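Local coordinates for Myo-inositol-1-phosphate synthase-related protein (Thermotoga maritima MSB8, PDB 3CIN), which is related to the myo-inositol-1-phosphate synthases and holds nicotinamide-adenine-dinucleotide and a magnesium ion, built from a nucleotide-binding domain and a mixed beta sheet, at residues V45-E50 with K382-A387; S234-R239 with I306-V311. All coordinates share one frame; numbering follows the deposited sequence. Where two conformers were deposited one is given.

Overall arrangement
Contact 1 and contact 2 do not touch: their centres lie 28 Å apart and their nearest atoms about 13 Å. Along the chain, contact 2 is nested inside the span that contact 1 closes. Contact 1 fastens the C-terminal helix 376-386 to the loop that leads from helix 23-36 into strand 58-65 of the parallel sheet; contact 2 seats helix 225-238 on the mixed sheet. Both reach the second subunit, another copy of this protein. Nicotinamide-adenine-dinucleotide lies in a pocket drawn from residues 20 to 332, where Gly20 and Gly22 after strand 14-19 are consistent with a Rossmann-type site. Neither contact includes a ligand of the magnesium ion, bound by Asn201, Pro366, Pro368 and Glu371.

Contact 1 of 2, residues V45-E50 with K382-A387; sequences VPLARE and KMRIWA
Glu50 lies at the edge of the Arg384 guanidinium, its CD in the guanidinium plane, while the methyl Leu47 CD2 comes to that group obliquely, 3.7 Å from Arg384 NH1. The grip is end-on and two-pronged. Arg384 NH2 gives a hydrogen bond to Glu50 OE1 at 2.7 Å, and Arg384 NH1 one to Glu50 OE2 at 2.8 Å; both are nearly straight, the second at 173°. Each oxygen is met on its syn side, but the two planes are twisted 27° apart, so the donors stand somewhat out of the carboxylate plane. Two bonds to one carboxylate fix the rotation of both groups. The bend of the arginine at chi3 (61°) swings its end toward the loop, although its first bond does not point there. Further bonds hold it from its own side: NE to Lys390 O and NH1 to Tyr380 OH.

Next to the salt bridge, Leu47 and Met383 reach toward each other tip to tip, Leu47 CD1 lying 3.8 Å from Met383 SD and Leu47 CD2 4.1 Å from Met383 CE. Tyr362 of helix 356-362 touches both side chains. A type I turn from Val45 to Ala48, closed by Ala48 N to Val45 O at 3.0 Å, overlaps a type II' turn from Leu47 to Glu50, closed by Glu50 N to Leu47 O at 2.9 Å; this chain reversal carries Leu47 and Glu50 to the helix together. From helix 328-348, Asp338 OD2 takes a hydrogen bond from Leu47 N and Arg341 NH2 gives one to Ala48 O.

The arrangement is a bidentate, end-on arginine-glutamate salt bridge beside an apolar Leu-Met contact, joining a loop of two overlapping beta turns in the parallel-sheet part of the fold to the last turn of the C-terminal helix.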
loop_
_atom_site.group_PDB
_atom_site.type_symbol
_atom_site.label_atom_id
_atom_site.label_comp_id
_atom_site.label_asym_id
_atom_site.label_seq_id
_atom_site.Cartn_x
_atom_site.Cartn_y
_atom_site.Cartn_z
ATOM N N VAL A 45 -4.135 3.052 26.168
ATOM C CA VAL A 45 -5.204 3.417 27.117
ATOM C C VAL A 45 -5.402 4.940 26.976
ATOM O O VAL A 45 -4.569 5.729 27.450
ATOM C CB VAL A 45 -4.782 3.103 28.551
ATOM C CG1 VAL A 45 -5.963 3.459 29.523
ATOM C CG2 VAL A 45 -4.407 1.601 28.678
ATOM N N PRO A 46 -6.455 5.352 26.264
ATOM C CA PRO A 46 -6.560 6.782 25.915
ATOM C C PRO A 46 -6.406 7.768 27.025
ATOM O O PRO A 46 -5.637 8.731 26.845
ATOM C CB PRO A 46 -7.919 6.864 25.211
ATOM C CG PRO A 46 -8.058 5.505 24.581
ATOM C CD PRO A 46 -7.542 4.573 25.621
ATOM N N LEU A 47 -7.043 7.539 28.170
ATOM C CA LEU A 47 -7.001 8.487 29.270
ATOM C C LEU A 47 -5.928 8.145 30.282
ATOM O O LEU A 47 -5.736 8.868 31.229
ATOM C CB LEU A 47 -8.383 8.651 29.932
ATOM C CG LEU A 47 -9.441 9.195 28.979
ATOM C CD1 LEU A 47 -10.734 9.151 29.824
ATOM C CD2 LEU A 47 -9.088 10.586 28.452
ATOM N N ALA A 48 -5.177 7.071 30.035
ATOM C CA ALA A 48 -3.968 6.768 30.814
ATOM C C ALA A 48 -4.195 7.001 32.304
ATOM O O ALA A 48 -5.104 6.397 32.857
ATOM C CB ALA A 48 -2.818 7.537 30.296
ATOM N N ARG A 49 -3.365 7.814 32.946
ATOM C CA ARG A 49 -3.453 8.056 34.382
ATOM C C ARG A 49 -4.178 9.350 34.741
ATOM O O ARG A 49 -4.024 9.861 35.865
ATOM C CB ARG A 49 -2.072 8.036 34.995
ATOM C CG ARG A 49 -1.372 6.712 34.881
ATOM C CD ARG A 49 -0.110 6.752 35.722
ATOM N NE ARG A 49 0.881 5.890 35.103
ATOM C CZ ARG A 49 1.080 4.619 35.421
ATOM N NH1 ARG A 49 0.427 4.049 36.443
ATOM N NH2 ARG A 49 2.010 3.935 34.750
ATOM N N GLU A 50 -4.977 9.873 33.813
ATOM C CA GLU A 50 -5.709 11.134 34.045
ATOM C C GLU A 50 -6.963 10.964 34.898
ATOM O O GLU A 50 -7.498 11.937 35.407
ATOM C CB GLU A 50 -6.106 11.778 32.732
ATOM C CG GLU A 50 -4.944 12.188 31.878
ATOM C CD GLU A 50 -5.385 13.002 30.687
ATOM O OE1 GLU A 50 -5.583 14.220 30.895
ATOM O OE2 GLU A 50 -5.534 12.415 29.580
ATOM N N LYS A 382 -15.235 15.851 23.471
ATOM C CA LYS A 382 -16.479 15.811 24.269
ATOM C C LYS A 382 -16.488 14.758 25.379
ATOM O O LYS A 382 -17.061 14.973 26.434
ATOM C CB LYS A 382 -17.676 15.613 23.348
ATOM C CG LYS A 382 -17.926 16.824 22.435
ATOM C CD LYS A 382 -19.163 16.597 21.548
ATOM C CE LYS A 382 -19.553 17.842 20.712
ATOM N NZ LYS A 382 -20.655 18.680 21.309
ATOM N N MET A 383 -15.804 13.651 25.127
ATOM C CA MET A 383 -15.641 12.599 26.112
ATOM C C MET A 383 -14.732 13.122 27.213
ATOM O O MET A 383 -15.066 12.945 28.365
ATOM C CB MET A 383 -15.063 11.342 25.476
ATOM C CG MET A 383 -14.970 10.174 26.371
ATOM S SD MET A 383 -13.383 10.167 27.261
ATOM C CE MET A 383 -12.246 9.870 25.872
ATOM N N ARG A 384 -13.621 13.789 26.884
ATOM C CA ARG A 384 -12.788 14.400 27.964
ATOM C C ARG A 384 -13.624 15.335 28.853
ATOM O O ARG A 384 -13.544 15.285 30.074
ATOM C CB ARG A 384 -11.589 15.116 27.411
ATOM C CG ARG A 384 -10.565 14.222 26.694
ATOM C CD ARG A 384 -9.328 15.018 26.278
ATOM N NE ARG A 384 -8.619 15.609 27.415
ATOM C CZ ARG A 384 -7.706 14.979 28.149
ATOM N NH1 ARG A 384 -7.302 13.748 27.836
ATOM N NH2 ARG A 384 -7.161 15.601 29.178
ATOM N N ILE A 385 -14.450 16.177 28.248
ATOM C CA ILE A 385 -15.247 17.114 29.018
ATOM C C ILE A 385 -16.207 16.349 29.920
ATOM O O ILE A 385 -16.366 16.712 31.056
ATOM C CB ILE A 385 -16.022 18.082 28.117
ATOM C CG1 ILE A 385 -15.047 19.041 27.431
ATOM C CG2 ILE A 385 -17.039 18.922 28.950
ATOM C CD1 ILE A 385 -15.598 19.684 26.120
ATOM N N TRP A 386 -16.842 15.305 29.404
ATOM C CA TRP A 386 -17.760 14.463 30.213
ATOM C C TRP A 386 -17.040 13.881 31.431
ATOM O O TRP A 386 -17.614 13.799 32.543
ATOM C CB TRP A 386 -18.326 13.321 29.356
ATOM C CG TRP A 386 -19.286 12.423 30.120
ATOM C CD1 TRP A 386 -20.648 12.570 30.246
ATOM C CD2 TRP A 386 -18.934 11.273 30.896
ATOM N NE1 TRP A 386 -21.153 11.577 31.034
ATOM C CE2 TRP A 386 -20.120 10.748 31.417
ATOM C CE3 TRP A 386 -17.725 10.616 31.163
ATOM C CZ2 TRP A 386 -20.134 9.617 32.258
ATOM C CZ3 TRP A 386 -17.744 9.511 31.980
ATOM C CH2 TRP A 386 -18.929 9.030 32.523
ATOM N N ALA A 387 -15.786 13.490 31.237
ATOM C CA ALA A 387 -14.987 12.815 32.265
ATOM C C ALA A 387 -14.449 13.766 33.286
ATOM O O ALA A 387 -13.782 13.326 34.208
ATOM C CB ALA A 387 -13.811 12.049 31.630
#

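Contact 2 of 2, residues S234-R239 with I306-V311; sequences SHLAQR and IHIEYV
Ile308 is the first residue of strand segment 306-311 to touch helix segment 234-239: its methyl CG2 lies 3.8 Å from Leu236 CD1, the two side chains crossing at a slant. CG2, anti to the backbone N, is the branch that meets the leucine. Val232 and Leu233 of the same helix also pack on Ile308.

Glu309 points its first side-chain bond away from the helix, and on that other side of the sheet it forms a salt bridge with Arg325 of the third subunit, another copy of this protein.

Tyr310 turns back to the helix and receives Leu236 again, now through its other methyl. Leu236 CD2 sits over the middle of one face of the Tyr310 ring, 3.8 Å from the centroid and 8° off the normal, a well-centred CH-pi contact. Leu236 CD1 comes 3.9 Å from Tyr310 CD1, so the forked leucine end spans both strand residues. A chi1 of 58° places the tyrosine CG between the backbone N and the carbonyl carbon; the two side chains cross at about a right angle, with the ring presenting a face to CD2. Phe228 of the second subunit packs on Tyr310 too.

The pattern is that of a helix laid on one face of a mixed beta sheet, where strand residues two apart share one leucine from the end of helix 225-238, while the other face of the sheet meets another subunit.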
loop_
_atom_site.group_PDB
_atom_site.type_symbol
_atom_site.label_atom_id
_atom_site.label_comp_id
_atom_site.label_asym_id
_atom_site.label_seq_id
_atom_site.Cartn_x
_atom_site.Cartn_y
_atom_site.Cartn_z
ATOM N N SER A 234 -13.634 11.790 7.434
ATOM C CA SER A 234 -13.817 13.051 8.138
ATOM C C SER A 234 -12.963 14.142 7.482
ATOM O O SER A 234 -13.447 15.249 7.259
ATOM C CB SER A 234 -13.505 12.921 9.624
ATOM O OG SER A 234 -14.451 12.043 10.275
ATOM N N HIS A 235 -11.704 13.833 7.190
ATOM C CA HIS A 235 -10.720 14.682 6.451
ATOM C C HIS A 235 -11.293 15.145 5.126
ATOM O O HIS A 235 -11.256 16.309 4.728
ATOM C CB HIS A 235 -9.439 13.824 6.160
ATOM C CG HIS A 235 -8.207 14.621 5.808
ATOM N ND1 HIS A 235 -7.632 14.616 4.552
ATOM C CD2 HIS A 235 -7.431 15.430 6.567
ATOM C CE1 HIS A 235 -6.560 15.395 4.554
ATOM N NE2 HIS A 235 -6.421 15.903 5.764
ATOM N N LEU A 236 -11.762 14.168 4.364
ATOM C CA LEU A 236 -12.309 14.495 3.074
ATOM C C LEU A 236 -13.532 15.359 3.111
ATOM O O LEU A 236 -13.659 16.230 2.272
ATOM C CB LEU A 236 -12.613 13.220 2.283
ATOM C CG LEU A 236 -11.344 12.372 2.060
ATOM C CD1 LEU A 236 -11.781 10.998 1.438
ATOM C CD2 LEU A 236 -10.269 13.097 1.275
ATOM N N ALA A 237 -14.449 15.061 4.043
ATOM C CA ALA A 237 -15.687 15.865 4.257
ATOM C C ALA A 237 -15.355 17.351 4.505
ATOM O O ALA A 237 -15.931 18.237 3.878
ATOM C CB ALA A 237 -16.472 15.318 5.452
ATOM N N GLN A 238 -14.382 17.593 5.385
ATOM C CA GLN A 238 -13.908 18.953 5.693
ATOM C C GLN A 238 -13.501 19.790 4.509
ATOM O O GLN A 238 -13.749 20.998 4.472
ATOM C CB GLN A 238 -12.681 18.877 6.616
ATOM C CG GLN A 238 -13.061 18.493 7.909
ATOM C CD GLN A 238 -12.067 18.820 8.931
ATOM O OE1 GLN A 238 -10.811 18.806 8.705
ATOM N NE2 GLN A 238 -12.592 19.080 10.115
ATOM N N ARG A 239 -12.889 19.131 3.535
ATOM C CA ARG A 239 -12.366 19.740 2.341
ATOM C C ARG A 239 -13.354 19.714 1.199
ATOM O O ARG A 239 -13.040 20.152 0.111
ATOM C CB ARG A 239 -11.068 19.051 1.942
ATOM C CG ARG A 239 -9.901 19.440 2.847
ATOM C CD ARG A 239 -9.114 18.282 3.359
ATOM N NE ARG A 239 -8.003 18.820 4.144
ATOM C CZ ARG A 239 -7.884 18.833 5.477
ATOM N NH1 ARG A 239 -8.743 18.294 6.301
ATOM N NH2 ARG A 239 -6.820 19.389 6.001
ATOM N N ILE A 306 -7.611 -0.487 2.652
ATOM C CA ILE A 306 -8.717 0.462 2.456
ATOM C C ILE A 306 -8.389 1.227 1.170
ATOM O O ILE A 306 -7.277 1.634 0.961
ATOM C CB ILE A 306 -8.833 1.447 3.639
ATOM C CG1 ILE A 306 -9.224 0.821 4.979
ATOM C CG2 ILE A 306 -9.883 2.552 3.427
ATOM C CD1 ILE A 306 -8.753 1.595 6.207
ATOM N N HIS A 307 -9.396 1.432 0.311
ATOM C CA HIS A 307 -9.238 2.214 -0.887
ATOM C C HIS A 307 -10.361 3.194 -0.968
ATOM O O HIS A 307 -11.536 2.825 -0.878
ATOM C CB HIS A 307 -9.339 1.327 -2.100
ATOM C CG HIS A 307 -9.283 2.062 -3.411
ATOM N ND1 HIS A 307 -10.398 2.284 -4.194
ATOM C CD2 HIS A 307 -8.248 2.631 -4.062
ATOM C CE1 HIS A 307 -10.040 2.962 -5.269
ATOM N NE2 HIS A 307 -8.741 3.181 -5.217
ATOM N N ILE A 308 -10.009 4.463 -1.171
ATOM C CA ILE A 308 -11.031 5.535 -1.254
ATOM C C ILE A 308 -10.652 6.376 -2.427
ATOM O O ILE A 308 -9.503 6.732 -2.591
ATOM C CB ILE A 308 -11.108 6.369 0.061
ATOM C CG1 ILE A 308 -11.617 5.487 1.198
ATOM C CG2 ILE A 308 -12.078 7.548 -0.071
ATOM C CD1 ILE A 308 -11.453 6.109 2.620
ATOM N N GLU A 309 -11.617 6.638 -3.310
ATOM C CA GLU A 309 -11.403 7.584 -4.376
ATOM C C GLU A 309 -12.383 8.718 -4.288
ATOM O O GLU A 309 -13.520 8.545 -3.866
ATOM C CB GLU A 309 -11.379 6.964 -5.757
ATOM C CG GLU A 309 -12.429 6.142 -6.117
ATOM C CD GLU A 309 -12.264 5.638 -7.559
ATOM O OE1 GLU A 309 -11.154 5.798 -8.157
ATOM O OE2 GLU A 309 -13.265 5.102 -8.086
ATOM N N TYR A 310 -11.899 9.901 -4.620
ATOM C CA TYR A 310 -12.678 11.100 -4.399
ATOM C C TYR A 310 -12.394 12.154 -5.428
ATOM O O TYR A 310 -11.368 12.141 -6.091
ATOM C CB TYR A 310 -12.444 11.631 -2.988
ATOM C CG TYR A 310 -10.999 11.961 -2.659
ATOM C CD1 TYR A 310 -10.138 11.007 -2.096
ATOM C CD2 TYR A 310 -10.516 13.259 -2.860
ATOM C CE1 TYR A 310 -8.847 11.349 -1.853
ATOM C CE2 TYR A 310 -9.217 13.599 -2.553
ATOM C CZ TYR A 310 -8.404 12.634 -2.029
ATOM O OH TYR A 310 -7.092 12.974 -1.756
ATOM N N VAL A 311 -13.331 13.088 -5.573
ATOM C CA VAL A 311 -13.192 14.158 -6.528
ATOM C C VAL A 311 -12.733 15.423 -5.805
ATOM O O VAL A 311 -13.325 15.800 -4.819
ATOM C CB VAL A 311 -14.549 14.489 -7.198
ATOM C CG1 VAL A 311 -14.419 15.630 -8.183
ATOM C CG2 VAL A 311 -15.058 13.231 -7.917
#